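Local coordinates for protein stn1 (Schizosaccharomyces pombe, PDB 3KF6) that is required for telomere maintenance, binds single-stranded telomeric DNA and pairs with Ten1 in an Rpa2-Rpa3-like complex, at residues 49-54 with 102-107; 78-83 with 118-123; 20-25 with 137-142. All coordinates share one frame; numbering follows the deposited sequence.

Overall arrangement
Contacts 1 and 2 belong to one OB-fold sheet, while contact 3 fastens the segment ahead of that sheet to the long C-terminal helix. Contact 1, near the centre of the chain, is an antiparallel ladder; contact 2 is a shorter parallel pairing whose aromatic end reaches helix 88-94. The two meet where the backbone of Phe-106 bonds Gln-121 and Ser-122. Contact 3, also largely buried, lies farther from the centre, close to Ten1, and replaces ladder bonds with ring packing and an arginine. That arginine, Arg-139, reaches Gln-51 of contact 1. Contacts 2 and 3 are on opposite sides of the chain's centre, touching through Leu-78 and Ile-23.

Contact 1 of 3, residues 49-54 with 102-107; sequences WIQIVG and VVCVFG
Six backbone hydrogen bonds join Ile-50, Ile-52 and Gly-54 to Gly-107, Val-105 and Val-103, each pair bonded in both directions. The strand axes run close to antiparallel, at 169°, and Ile-50 N to Gly-107 O, at 2.8 Å, is the shortest bond of the ladder. Between these pairs, Gln-51 faces Phe-106 and Val-53 faces Cys-104 as non-hydrogen-bonded pairs. Strands 49-62 and 102-110 are neighbours in the curled sheet of the OB fold, the DNA-binding domain of Stn1. Apolar contacts follow on both faces. Ile-52 and Val-105 lie side by side, Ile-52 CD1 4.0 Å from Val-105 CB, with Leu-118 against both. On the other face, Val-53 CG2 meets Cys-104 SG at 3.9 Å. The aromatic pair of Trp-49 and Phe-106 is slid apart: the ring planes are 23° from parallel, but the rings barely overlap, and the closest approach is Trp-49 CB to Phe-106 CZ at 3.8 Å. With CG anti to the backbone N (chi1 -175°), the extended Gln-51 chain passes Cys-104, its NE2 3.5 Å from Cys-104 SG, while Gln-51 OE1 is hydrogen-bonded to Arg-139 of helix 130-153.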
loop_
_atom_site.group_PDB
_atom_site.type_symbol
_atom_site.label_atom_id
_atom_site.label_comp_id
_atom_site.label_asym_id
_atom_site.label_seq_id
_atom_site.Cartn_x
_atom_site.Cartn_y
_atom_site.Cartn_z
ATOM N N TRP A 49 -8.528 17.942 -1.559
ATOM C CA TRP A 49 -8.957 16.773 -0.795
ATOM C C TRP A 49 -8.656 15.487 -1.558
ATOM O O TRP A 49 -9.052 15.329 -2.716
ATOM C CB TRP A 49 -10.444 16.877 -0.474
ATOM C CG TRP A 49 -10.747 18.069 0.391
ATOM C CD1 TRP A 49 -11.273 19.266 -0.011
ATOM C CD2 TRP A 49 -10.475 18.201 1.791
ATOM N NE1 TRP A 49 -11.345 20.137 1.057
ATOM C CE2 TRP A 49 -10.860 19.506 2.174
ATOM C CE3 TRP A 49 -9.938 17.340 2.760
ATOM C CZ2 TRP A 49 -10.727 19.970 3.487
ATOM C CZ3 TRP A 49 -9.805 17.805 4.066
ATOM C CH2 TRP A 49 -10.199 19.109 4.415
ATOM N N ILE A 50 -7.965 14.570 -0.884
ATOM C CA ILE A 50 -7.538 13.307 -1.484
ATOM C C ILE A 50 -7.808 12.091 -0.602
ATOM O O ILE A 50 -7.906 12.202 0.622
ATOM C CB ILE A 50 -6.016 13.359 -1.766
ATOM C CG1 ILE A 50 -5.706 14.532 -2.696
ATOM C CG2 ILE A 50 -5.537 12.050 -2.375
ATOM C CD1 ILE A 50 -4.233 14.781 -2.878
ATOM N N GLN A 51 -7.918 10.926 -1.238
ATOM C CA GLN A 51 -8.129 9.675 -0.519
ATOM C C GLN A 51 -7.043 8.700 -0.974
ATOM O O GLN A 51 -6.777 8.576 -2.173
ATOM C CB GLN A 51 -9.499 9.081 -0.850
ATOM C CG GLN A 51 -9.844 7.834 -0.037
ATOM C CD GLN A 51 -10.962 7.020 -0.667
ATOM O OE1 GLN A 51 -10.786 6.427 -1.731
ATOM N NE2 GLN A 51 -12.121 6.995 -0.016
ATOM N N ILE A 52 -6.411 8.024 -0.021
ATOM C CA ILE A 52 -5.387 7.041 -0.348
ATOM C C ILE A 52 -5.687 5.743 0.392
ATOM O O ILE A 52 -6.397 5.742 1.404
ATOM C CB ILE A 52 -3.949 7.544 0.002
ATOM C CG1 ILE A 52 -3.810 7.844 1.499
ATOM C CG2 ILE A 52 -3.631 8.798 -0.798
ATOM C CD1 ILE A 52 -3.358 6.668 2.315
ATOM N N VAL A 53 -5.172 4.637 -0.137
ATOM C CA VAL A 53 -5.389 3.330 0.470
ATOM C C VAL A 53 -4.101 2.522 0.408
ATOM O O VAL A 53 -3.510 2.371 -0.663
ATOM C CB VAL A 53 -6.485 2.526 -0.278
ATOM C CG1 VAL A 53 -6.582 1.126 0.311
ATOM C CG2 VAL A 53 -7.831 3.232 -0.175
ATOM N N GLY A 54 -3.675 1.990 1.548
ATOM C CA GLY A 54 -2.449 1.210 1.567
ATOM C C GLY A 54 -2.200 0.609 2.933
ATOM O O GLY A 54 -3.001 0.808 3.846
ATOM N N VAL A 102 -4.245 -2.373 6.769
ATOM C CA VAL A 102 -4.574 -1.587 5.586
ATOM C C VAL A 102 -5.567 -0.509 5.989
ATOM O O VAL A 102 -6.534 -0.787 6.697
ATOM C CB VAL A 102 -5.190 -2.475 4.475
ATOM C CG1 VAL A 102 -5.588 -1.625 3.258
ATOM C CG2 VAL A 102 -4.184 -3.531 4.061
ATOM N N VAL A 103 -5.313 0.721 5.559
ATOM C CA VAL A 103 -6.199 1.831 5.880
ATOM C C VAL A 103 -6.599 2.628 4.651
ATOM O O VAL A 103 -5.863 2.680 3.655
ATOM C CB VAL A 103 -5.551 2.835 6.882
ATOM C CG1 VAL A 103 -5.302 2.159 8.229
ATOM C CG2 VAL A 103 -4.250 3.399 6.302
ATOM N N CYS A 104 -7.785 3.225 4.733
ATOM C CA CYS A 104 -8.319 4.101 3.699
ATOM C C CYS A 104 -8.359 5.452 4.417
ATOM O O CYS A 104 -9.071 5.613 5.410
ATOM C CB CYS A 104 -9.737 3.688 3.299
ATOM S SG CYS A 104 -10.506 4.863 2.173
ATOM N N VAL A 105 -7.579 6.407 3.927
ATOM C CA VAL A 105 -7.498 7.721 4.557
ATOM C C VAL A 105 -7.981 8.853 3.666
ATOM O O VAL A 105 -7.617 8.930 2.494
ATOM C CB VAL A 105 -6.041 8.044 4.953
ATOM C CG1 VAL A 105 -5.974 9.413 5.627
ATOM C CG2 VAL A 105 -5.491 6.954 5.865
ATOM N N PHE A 106 -8.797 9.735 4.238
ATOM C CA PHE A 106 -9.294 10.894 3.509
ATOM C C PHE A 106 -8.684 12.113 4.186
ATOM O O PHE A 106 -8.734 12.229 5.411
ATOM C CB PHE A 106 -10.818 10.977 3.591
ATOM C CG PHE A 106 -11.398 12.175 2.888
ATOM C CD1 PHE A 106 -11.256 12.329 1.509
ATOM C CD2 PHE A 106 -12.075 13.158 3.605
ATOM C CE1 PHE A 106 -11.782 13.445 0.855
ATOM C CE2 PHE A 106 -12.605 14.279 2.958
ATOM C CZ PHE A 106 -12.458 14.419 1.582
ATOM N N GLY A 107 -8.101 13.016 3.406
ATOM C CA GLY A 107 -7.500 14.193 4.006
ATOM C C GLY A 107 -7.104 15.251 3.005
ATOM O O GLY A 107 -7.410 15.146 1.816
#

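Contact 2 of 3, residues 78-83 with 118-123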
loop_
_atom_site.group_PDB
_atom_site.type_symbol
_atom_site.label_atom_id
_atom_site.label_comp_id
_atom_site.label_asym_id
_atom_site.label_seq_id
_atom_site.Cartn_x
_atom_site.Cartn_y
_atom_site.Cartn_z
ATOM N N LEU A 78 3.673 7.555 1.799
ATOM C CA LEU A 78 3.149 8.849 2.204
ATOM C C LEU A 78 2.984 8.963 3.714
ATOM O O LEU A 78 2.466 8.057 4.361
ATOM C CB LEU A 78 1.792 9.078 1.530
ATOM C CG LEU A 78 1.100 10.426 1.766
ATOM C CD1 LEU A 78 1.907 11.538 1.118
ATOM C CD2 LEU A 78 -0.311 10.386 1.182
ATOM N N ARG A 79 3.431 10.087 4.270
ATOM C CA ARG A 79 3.282 10.327 5.695
ATOM C C ARG A 79 1.878 10.887 5.897
ATOM O O ARG A 79 1.508 11.883 5.274
ATOM C CB ARG A 79 4.324 11.339 6.182
ATOM C CG ARG A 79 5.666 10.730 6.561
ATOM C CD ARG A 79 6.654 11.835 6.938
ATOM N NE ARG A 79 7.825 11.340 7.660
ATOM C CZ ARG A 79 7.835 11.018 8.952
ATOM N NH1 ARG A 79 6.735 11.134 9.683
ATOM N NH2 ARG A 79 8.955 10.588 9.517
ATOM N N VAL A 80 1.100 10.227 6.750
ATOM C CA VAL A 80 -0.269 10.641 7.049
ATOM C C VAL A 80 -0.283 11.177 8.476
ATOM O O VAL A 80 -0.015 10.446 9.428
ATOM C CB VAL A 80 -1.241 9.446 6.922
ATOM C CG1 VAL A 80 -2.665 9.871 7.288
ATOM C CG2 VAL A 80 -1.196 8.912 5.501
ATOM N N VAL A 81 -0.607 12.460 8.606
ATOM C CA VAL A 81 -0.608 13.140 9.893
ATOM C C VAL A 81 -1.953 13.246 10.599
ATOM O O VAL A 81 -2.944 13.688 10.017
ATOM C CB VAL A 81 -0.052 14.566 9.728
ATOM C CG1 VAL A 81 0.013 15.263 11.071
ATOM C CG2 VAL A 81 1.311 14.511 9.070
ATOM N N PHE A 82 -1.963 12.843 11.865
ATOM C CA PHE A 82 -3.152 12.922 12.707
ATOM C C PHE A 82 -2.897 13.949 13.809
ATOM O O PHE A 82 -2.177 13.665 14.766
ATOM C CB PHE A 82 -3.459 11.568 13.347
ATOM C CG PHE A 82 -3.905 10.529 12.367
ATOM C CD1 PHE A 82 -2.977 9.800 11.636
ATOM C CD2 PHE A 82 -5.265 10.314 12.141
ATOM C CE1 PHE A 82 -3.394 8.870 10.686
ATOM C CE2 PHE A 82 -5.691 9.389 11.196
ATOM C CZ PHE A 82 -4.751 8.665 10.467
ATOM N N ILE A 83 -3.470 15.140 13.663
ATOM C CA ILE A 83 -3.302 16.189 14.675
ATOM C C ILE A 83 -4.195 15.819 15.853
ATOM O O ILE A 83 -5.416 15.970 15.799
ATOM C CB ILE A 83 -3.711 17.565 14.126
ATOM C CG1 ILE A 83 -2.868 17.897 12.895
ATOM C CG2 ILE A 83 -3.507 18.640 15.203
ATOM C CD1 ILE A 83 -3.344 19.109 12.134
ATOM N N LEU A 118 -0.069 14.131 4.116
ATOM C CA LEU A 118 -1.519 14.168 4.118
ATOM C C LEU A 118 -2.035 14.377 5.534
ATOM O O LEU A 118 -1.705 13.607 6.434
ATOM C CB LEU A 118 -2.063 12.847 3.553
ATOM C CG LEU A 118 -3.579 12.681 3.444
ATOM C CD1 LEU A 118 -4.129 13.629 2.396
ATOM C CD2 LEU A 118 -3.896 11.232 3.065
ATOM N N ILE A 119 -2.825 15.429 5.735
ATOM C CA ILE A 119 -3.395 15.687 7.050
ATOM C C ILE A 119 -4.733 14.968 7.041
ATOM O O ILE A 119 -5.652 15.351 6.316
ATOM C CB ILE A 119 -3.627 17.194 7.296
ATOM C CG1 ILE A 119 -2.333 17.981 7.050
ATOM C CG2 ILE A 119 -4.156 17.404 8.716
ATOM C CD1 ILE A 119 -1.158 17.567 7.915
ATOM N N ALA A 120 -4.836 13.916 7.843
ATOM C CA ALA A 120 -6.046 13.107 7.893
ATOM C C ALA A 120 -7.268 13.796 8.482
ATOM O O ALA A 120 -7.175 14.480 9.501
ATOM C CB ALA A 120 -5.772 11.819 8.665
ATOM N N GLN A 121 -8.410 13.605 7.828
ATOM C CA GLN A 121 -9.673 14.155 8.303
ATOM C C GLN A 121 -10.487 12.981 8.830
ATOM O O GLN A 121 -11.270 13.115 9.771
ATOM C CB GLN A 121 -10.433 14.859 7.180
ATOM C CG GLN A 121 -11.813 15.332 7.621
ATOM C CD GLN A 121 -12.490 16.226 6.606
ATOM O OE1 GLN A 121 -12.120 17.388 6.442
ATOM N NE2 GLN A 121 -13.485 15.685 5.911
ATOM N N SER A 122 -10.289 11.819 8.214
ATOM C CA SER A 122 -10.972 10.604 8.634
ATOM C C SER A 122 -10.299 9.402 7.997
ATOM O O SER A 122 -9.623 9.529 6.975
ATOM C CB SER A 122 -12.451 10.634 8.223
ATOM O OG SER A 122 -12.608 10.523 6.821
ATOM N N PHE A 123 -10.454 8.244 8.625
ATOM C CA PHE A 123 -9.885 7.023 8.078
ATOM C C PHE A 123 -10.632 5.817 8.608
ATOM O O PHE A 123 -11.352 5.893 9.608
ATOM C CB PHE A 123 -8.392 6.890 8.417
ATOM C CG PHE A 123 -8.113 6.189 9.727
ATOM C CD1 PHE A 123 -8.244 6.862 10.940
ATOM C CD2 PHE A 123 -7.709 4.856 9.742
ATOM C CE1 PHE A 123 -7.972 6.217 12.149
ATOM C CE2 PHE A 123 -7.435 4.199 10.946
ATOM C CZ PHE A 123 -7.567 4.884 12.154
HETATM O O HOH W 1 -5.489 15.309 11.562
#
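Strands 78-83 and 118-120 run parallel with a 37° angle between their axes, joined by hydrogen bonds from Leu-118 N to Arg-79 O, Val-81 N to Leu-118 O (2.7 Å) and Ala-120 N to Val-81 O. Past the last of these the backbones part, and a water links them, accepting from Ile-83 N and donating to Ala-120 O, with a weak further bond to Val-81 O.

Val-81 and Ile-119 lie side by side, Ile-119 CD1 resting 3.7 Å from Val-81 CB. The methyl branch of the isoleucine, CG2, meets Ile-83 CD1 at 3.9 Å. Leu-78 crosses Leu-118 at about a right angle, its CD2 packed on Leu-118 CB. Val-80 CG1 touches Ala-120 CB, and the alanine methyl sits over one face of the Phe-82 ring, 3.5 Å above the plane and offset toward the rim, in a CH-pi contact. The phenylalanine leaves its backbone pointing away from strand 118-120; CG lies anti to the carbonyl carbon (chi1 -68°), and the ring then reaches back to the alanine. Its edge is turned toward the face of Phe-123 in an offset edge-to-face pair, planes at 75° and Phe-82 CE2 3.6 Å from Phe-123 CD1.

Between Ala-120 and Phe-123 the chain turns a corner at Gln-121, where Gln-121 and Ser-122 both face Phe-106 in a classic beta bulge. The parallel pairing of strand 118-120 with strand 77-83 closes the OB barrel; the other edge of strand 77-83 pairs with strand 65-71. Leu-118 and Val-80 pack on Val-105 of strand 102-110, while helix 88-94 covers the aromatic end: Met-90 touches both phenylalanines, and Arg-93 makes a cation-pi contact with Phe-123.

Contact 3 of 3, residues 20-25 with 137-142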
loop_
_atom_site.group_PDB
_atom_site.type_symbol
_atom_site.label_atom_id
_atom_site.label_comp_id
_atom_site.label_asym_id
_atom_site.label_seq_id
_atom_site.Cartn_x
_atom_site.Cartn_y
_atom_site.Cartn_z
ATOM N N PRO A 20 -9.583 10.060 -5.471
ATOM C CA PRO A 20 -8.900 8.835 -5.035
ATOM C C PRO A 20 -7.595 8.772 -5.841
ATOM O O PRO A 20 -7.617 8.745 -7.071
ATOM C CB PRO A 20 -9.897 7.740 -5.407
ATOM C CG PRO A 20 -10.542 8.289 -6.655
ATOM C CD PRO A 20 -10.743 9.754 -6.333
ATOM N N MET A 21 -6.458 8.757 -5.152
ATOM C CA MET A 21 -5.169 8.766 -5.841
ATOM C C MET A 21 -4.139 7.764 -5.337
ATOM O O MET A 21 -4.227 7.273 -4.212
ATOM C CB MET A 21 -4.535 10.155 -5.720
ATOM C CG MET A 21 -5.328 11.292 -6.336
ATOM S SD MET A 21 -4.484 12.890 -6.078
ATOM C CE MET A 21 -3.046 12.686 -7.121
ATOM N N PHE A 22 -3.157 7.480 -6.189
ATOM C CA PHE A 22 -2.041 6.619 -5.825
ATOM C C PHE A 22 -1.022 7.569 -5.209
ATOM O O PHE A 22 -0.904 8.721 -5.633
ATOM C CB PHE A 22 -1.434 5.946 -7.058
ATOM C CG PHE A 22 -2.224 4.774 -7.550
ATOM C CD1 PHE A 22 -2.755 4.762 -8.837
ATOM C CD2 PHE A 22 -2.440 3.672 -6.724
ATOM C CE1 PHE A 22 -3.490 3.665 -9.296
ATOM C CE2 PHE A 22 -3.173 2.570 -7.176
ATOM C CZ PHE A 22 -3.698 2.570 -8.464
ATOM N N ILE A 23 -0.281 7.083 -4.223
ATOM C CA ILE A 23 0.695 7.909 -3.531
ATOM C C ILE A 23 1.769 8.501 -4.436
ATOM O O ILE A 23 2.160 9.652 -4.252
ATOM C CB ILE A 23 1.303 7.112 -2.354
ATOM C CG1 ILE A 23 0.212 6.915 -1.296
ATOM C CG2 ILE A 23 2.518 7.836 -1.768
ATOM C CD1 ILE A 23 0.575 5.942 -0.181
ATOM N N SER A 24 2.235 7.740 -5.420
ATOM C CA SER A 24 3.253 8.261 -6.323
ATOM C C SER A 24 2.731 9.514 -7.039
ATOM O O SER A 24 3.493 10.439 -7.307
ATOM C CB SER A 24 3.654 7.202 -7.348
ATOM O OG SER A 24 2.551 6.823 -8.144
ATOM N N ASP A 25 1.435 9.546 -7.338
ATOM C CA ASP A 25 0.854 10.703 -8.017
ATOM C C ASP A 25 0.665 11.867 -7.053
ATOM O O ASP A 25 0.740 13.038 -7.449
ATOM C CB ASP A 25 -0.482 10.331 -8.677
ATOM C CG ASP A 25 -0.296 9.415 -9.877
ATOM O OD1 ASP A 25 0.657 9.655 -10.653
ATOM O OD2 ASP A 25 -1.095 8.471 -10.053
ATOM N N GLN A 137 -8.540 -0.443 -8.438
ATOM C CA GLN A 137 -9.404 -0.344 -9.617
ATOM C C GLN A 137 -9.946 1.077 -9.757
ATOM O O GLN A 137 -9.865 1.690 -10.829
ATOM C CB GLN A 137 -10.569 -1.329 -9.495
ATOM C CG GLN A 137 -11.560 -1.254 -10.641
ATOM C CD GLN A 137 -12.661 -2.281 -10.513
ATOM O OE1 GLN A 137 -13.176 -2.526 -9.420
ATOM N NE2 GLN A 137 -13.043 -2.882 -11.635
ATOM N N LYS A 138 -10.491 1.595 -8.662
ATOM C CA LYS A 138 -11.048 2.943 -8.640
ATOM C C LYS A 138 -10.014 3.993 -9.041
ATOM O O LYS A 138 -10.310 4.924 -9.798
ATOM C CB LYS A 138 -11.582 3.259 -7.242
ATOM C CG LYS A 138 -12.110 4.678 -7.089
ATOM C CD LYS A 138 -12.638 4.936 -5.685
ATOM C CE LYS A 138 -13.849 4.069 -5.384
ATOM N NZ LYS A 138 -14.429 4.368 -4.047
ATOM N N ARG A 139 -8.795 3.850 -8.530
ATOM C CA ARG A 139 -7.736 4.804 -8.835
ATOM C C ARG A 139 -7.247 4.773 -10.278
ATOM O O ARG A 139 -6.952 5.817 -10.857
ATOM C CB ARG A 139 -6.575 4.605 -7.859
ATOM C CG ARG A 139 -6.929 5.182 -6.500
ATOM C CD ARG A 139 -6.099 4.658 -5.340
ATOM N NE ARG A 139 -6.539 5.346 -4.130
ATOM C CZ ARG A 139 -7.717 5.158 -3.539
ATOM N NH1 ARG A 139 -8.588 4.273 -4.019
ATOM N NH2 ARG A 139 -8.056 5.909 -2.498
ATOM N N MET A 140 -7.161 3.588 -10.869
ATOM C CA MET A 140 -6.713 3.514 -12.251
ATOM C C MET A 140 -7.776 4.106 -13.177
ATOM O O MET A 140 -7.449 4.789 -14.149
ATOM C CB MET A 140 -6.388 2.066 -12.631
ATOM C CG MET A 140 -5.113 1.556 -11.970
ATOM S SD MET A 140 -4.651 -0.129 -12.463
ATOM C CE MET A 140 -5.792 -1.071 -11.442
ATOM N N ARG A 141 -9.042 3.867 -12.858
ATOM C CA ARG A 141 -10.135 4.392 -13.668
ATOM C C ARG A 141 -10.185 5.915 -13.555
ATOM O O ARG A 141 -10.349 6.617 -14.554
ATOM C CB ARG A 141 -11.468 3.791 -13.217
ATOM C CG ARG A 141 -12.644 4.168 -14.109
ATOM C CD ARG A 141 -13.946 3.550 -13.621
ATOM N NE ARG A 141 -15.052 3.842 -14.528
ATOM C CZ ARG A 141 -16.311 3.465 -14.323
ATOM N NH1 ARG A 141 -16.633 2.775 -13.238
ATOM N NH2 ARG A 141 -17.248 3.776 -15.210
ATOM N N TYR A 142 -10.039 6.420 -12.334
ATOM C CA TYR A 142 -10.070 7.858 -12.096
ATOM C C TYR A 142 -8.931 8.555 -12.833
ATOM O O TYR A 142 -9.140 9.572 -13.501
ATOM C CB TYR A 142 -9.972 8.139 -10.594
ATOM C CG TYR A 142 -10.281 9.568 -10.209
ATOM C CD1 TYR A 142 -9.265 10.451 -9.858
ATOM C CD2 TYR A 142 -11.595 10.033 -10.196
ATOM C CE1 TYR A 142 -9.549 11.770 -9.499
ATOM C CE2 TYR A 142 -11.889 11.346 -9.840
ATOM C CZ TYR A 142 -10.861 12.206 -9.492
ATOM O OH TYR A 142 -11.155 13.501 -9.138
HETATM O O HOH W 2 -6.098 8.148 -9.412
#
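Pro-20 and Tyr-142 cross at about a right angle, with Pro-20 CD over the centre of the tyrosine ring, 3.7 Å above its plane in a CH-pi contact. Pro-20 CB lies 3.8 Å above the guanidinium plane of Arg-139, over its centre, and also touches Lys-138 CD. The proline is therefore wedged among three helix side chains.

Arg-139 runs extended from CG to NE past the backbone of Pro-20 and Met-21. Its NE donates to Met-21 O at 3.0 Å, the oxygen lying in the guanidinium plane although the donor stands 63° above the carbonyl plane; the N-H...O angle of 141° makes this a bent bond. NH2 reaches Gln-51 OE1 and NH1 reaches Ala-135 O, so all three guanidinium nitrogens have partners. At the other end of the side chain, Arg-139 CB sits over one face of the Phe-22 ring, offset toward the rim and 3.5 Å from Phe-22 CE1. Met-140 CG comes to the same ring at its edge, in plane. An alanine in place of Arg-139 would probably leave Met-21 O and Gln-51 OE1 without these donors and open a gap beneath Pro-20 CB, though the methyl could still touch Phe-22.

A water donates to both Pro-20 O and Arg-139 O, bridging the two backbones. Arg-101 and Glu-100 of the Ten1 chain pack on Phe-22 and Met-140. The whole is an N-terminal segment held between the OB barrel and a long C-terminal helix, an arrangement consistent with an Rpa2-like subunit whose helix lies against its partner.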